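Local coordinates for ectonucleoside triphosphate diphosphohydrolase 4 (Homo sapiens, PDB 6WG5), which belongs to the GDA1/CD39 family of nucleoside phosphatases, which share the two-lobed, actin-like fold of the actin ATPase clan, at residues Phe387-Glu392 / Thr468-Tyr473. Sequence-based numbering, arbitrary orientation.
Sequences FYYCTE and TALQVY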
loop_
_atom_site.group_PDB
_atom_site.type_symbol
_atom_site.label_atom_id
_atom_site.label_comp_id
_atom_site.label_asym_id
_atom_site.label_seq_id
_atom_site.Cartn_x
_atom_site.Cartn_y
_atom_site.Cartn_z
ATOM N N PHE A 387 0.508 -10.788 3.827
ATOM C CA PHE A 387 -0.196 -10.914 5.098
ATOM C C PHE A 387 -1.522 -11.645 4.927
ATOM O O PHE A 387 -1.967 -12.346 5.843
ATOM C CB PHE A 387 -0.420 -9.537 5.718
ATOM C CG PHE A 387 0.826 -8.920 6.282
ATOM C CD1 PHE A 387 1.330 -9.342 7.502
ATOM C CD2 PHE A 387 1.495 -7.919 5.594
ATOM C CE1 PHE A 387 2.482 -8.779 8.025
ATOM C CE2 PHE A 387 2.645 -7.352 6.111
ATOM C CZ PHE A 387 3.137 -7.783 7.329
ATOM N N TYR A 388 -2.162 -11.503 3.767
ATOM C CA TYR A 388 -3.386 -12.235 3.477
ATOM C C TYR A 388 -3.107 -13.585 2.828
ATOM O O TYR A 388 -3.718 -14.591 3.204
ATOM C CB TYR A 388 -4.291 -11.400 2.567
ATOM C CG TYR A 388 -5.620 -12.051 2.271
ATOM C CD1 TYR A 388 -6.653 -12.013 3.197
ATOM C CD2 TYR A 388 -5.844 -12.706 1.067
ATOM C CE1 TYR A 388 -7.873 -12.605 2.931
ATOM C CE2 TYR A 388 -7.060 -13.304 0.793
ATOM C CZ TYR A 388 -8.071 -13.250 1.729
ATOM O OH TYR A 388 -9.286 -13.843 1.466
ATOM N N TYR A 389 -2.191 -13.628 1.859
ATOM C CA TYR A 389 -1.891 -14.883 1.177
ATOM C C TYR A 389 -1.338 -15.923 2.148
ATOM O O TYR A 389 -1.638 -17.116 2.026
ATOM C CB TYR A 389 -0.900 -14.635 0.041
ATOM C CG TYR A 389 -1.383 -13.650 -0.999
ATOM C CD1 TYR A 389 -2.710 -13.630 -1.404
ATOM C CD2 TYR A 389 -0.510 -12.737 -1.574
ATOM C CE1 TYR A 389 -3.154 -12.731 -2.356
ATOM C CE2 TYR A 389 -0.946 -11.833 -2.526
ATOM C CZ TYR A 389 -2.267 -11.836 -2.912
ATOM O OH TYR A 389 -2.706 -10.939 -3.858
ATOM N N CYS A 390 -0.535 -15.491 3.120
ATOM C CA CYS A 390 0.077 -16.421 4.060
ATOM C C CYS A 390 -0.874 -16.873 5.160
ATOM O O CYS A 390 -0.567 -17.849 5.854
ATOM C CB CYS A 390 1.320 -15.792 4.691
ATOM S SG CYS A 390 2.721 -15.618 3.557
ATOM N N THR A 391 -2.007 -16.194 5.345
ATOM C CA THR A 391 -3.007 -16.628 6.313
ATOM C C THR A 391 -4.184 -17.346 5.672
ATOM O O THR A 391 -4.818 -18.175 6.331
ATOM C CB THR A 391 -3.543 -15.436 7.119
ATOM O OG1 THR A 391 -4.074 -14.443 6.231
ATOM C CG2 THR A 391 -2.448 -14.819 7.978
ATOM N N GLU A 392 -4.487 -17.061 4.406
ATOM C CA GLU A 392 -5.697 -17.562 3.764
ATOM C C GLU A 392 -5.451 -18.626 2.705
ATOM O O GLU A 392 -6.185 -19.614 2.660
ATOM C CB GLU A 392 -6.465 -16.400 3.121
ATOM C CG GLU A 392 -7.738 -16.823 2.402
ATOM C CD GLU A 392 -8.698 -17.565 3.309
ATOM O OE1 GLU A 392 -8.645 -17.340 4.539
ATOM O OE2 GLU A 392 -9.500 -18.375 2.794
ATOM N N THR A 468 -5.911 -9.159 8.281
ATOM C CA THR A 468 -5.379 -9.409 6.953
ATOM C C THR A 468 -6.533 -9.461 5.963
ATOM O O THR A 468 -7.614 -9.968 6.275
ATOM C CB THR A 468 -4.585 -10.715 6.921
ATOM O OG1 THR A 468 -5.469 -11.828 7.100
ATOM C CG2 THR A 468 -3.539 -10.722 8.023
ATOM N N ALA A 469 -6.308 -8.915 4.773
ATOM C CA ALA A 469 -7.388 -8.771 3.810
ATOM C C ALA A 469 -6.800 -8.497 2.438
ATOM O O ALA A 469 -5.662 -8.037 2.306
ATOM C CB ALA A 469 -8.347 -7.647 4.209
ATOM N N LEU A 470 -7.599 -8.790 1.417
ATOM C CA LEU A 470 -7.254 -8.463 0.042
ATOM C C LEU A 470 -7.934 -7.192 -0.437
ATOM O O LEU A 470 -7.380 -6.483 -1.284
ATOM C CB LEU A 470 -7.637 -9.625 -0.883
ATOM C CG LEU A 470 -6.726 -9.916 -2.078
ATOM C CD1 LEU A 470 -5.280 -10.166 -1.650
ATOM C CD2 LEU A 470 -7.262 -11.117 -2.841
ATOM N N GLN A 471 -9.110 -6.884 0.101
ATOM C CA GLN A 471 -9.850 -5.694 -0.280
ATOM C C GLN A 471 -10.651 -5.214 0.923
ATOM O O GLN A 471 -10.746 -5.897 1.946
ATOM C CB GLN A 471 -10.756 -5.972 -1.484
ATOM C CG GLN A 471 -11.580 -7.242 -1.376
ATOM C CD GLN A 471 -12.240 -7.616 -2.688
ATOM O OE1 GLN A 471 -11.770 -7.238 -3.763
ATOM N NE2 GLN A 471 -13.338 -8.360 -2.610
ATOM N N VAL A 472 -11.217 -4.017 0.793
ATOM C CA VAL A 472 -12.001 -3.390 1.849
ATOM C C VAL A 472 -13.375 -3.065 1.283
ATOM O O VAL A 472 -13.483 -2.461 0.210
ATOM C CB VAL A 472 -11.316 -2.122 2.390
ATOM C CG1 VAL A 472 -12.110 -1.543 3.550
ATOM C CG2 VAL A 472 -9.897 -2.437 2.825
ATOM N N TYR A 473 -14.420 -3.461 2.007
ATOM C CA TYR A 473 -15.792 -3.320 1.522
ATOM C C TYR A 473 -15.913 -3.860 0.100
ATOM O O TYR A 473 -16.566 -3.272 -0.765
ATOM C CB TYR A 473 -16.255 -1.863 1.615
ATOM C CG TYR A 473 -16.342 -1.342 3.037
ATOM C CD1 TYR A 473 -16.602 -2.199 4.100
ATOM C CD2 TYR A 473 -16.156 0.005 3.319
ATOM C CE1 TYR A 473 -16.679 -1.732 5.397
ATOM C CE2 TYR A 473 -16.232 0.481 4.618
ATOM C CZ TYR A 473 -16.493 -0.394 5.652
ATOM O OH TYR A 473 -16.571 0.065 6.948
#
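Three oxygens lie close to the hydroxyl of T391: its OG1 is 3.0 Å from F387 O, 3.1 Å from Y388 O and 3.1 Å from T468 OG1, which it meets tip to tip across the contact. T468 OG1 has a firmer partner in the backbone N-H of G399. This junction belongs to a beta-alpha-beta crossover of the actin-like fold: strand 381-385 runs into helix 386-392, and the chain returns, largely through helices, to the neighbouring parallel strand 466-468, the outermost on that side of its sheet. A backbone bond between A469 and G383 ties the chain to strand 381-385 here as well.

T468 turns both branches to the helix. With OG1 between the backbone N and the carbonyl carbon (chi1 68°), CG2 lies anti to that carbon and rests 3.1 Å from F387 O. Beyond it, CG of Y388 is anti to the backbone N (chi1 -177°), and the ring lies against the departing loop. The carbonyl carbon of T468 sits at the ring edge, while CD1 of Y388 approaches A469 CA to 3.4 Å. L470 N lies over one face, toward the rim, and the opposite face carries CB of E392. L470 CB makes a CH-pi contact 4.2 Å from the Y388 ring centroid, 20° off its normal. The Y389 ring is stacked with H433. CD1 of L470 reaches past Y388 to this second tyrosine, the two side chains crossing at about a right angle, and lies 3.4 Å from Y389 CE1.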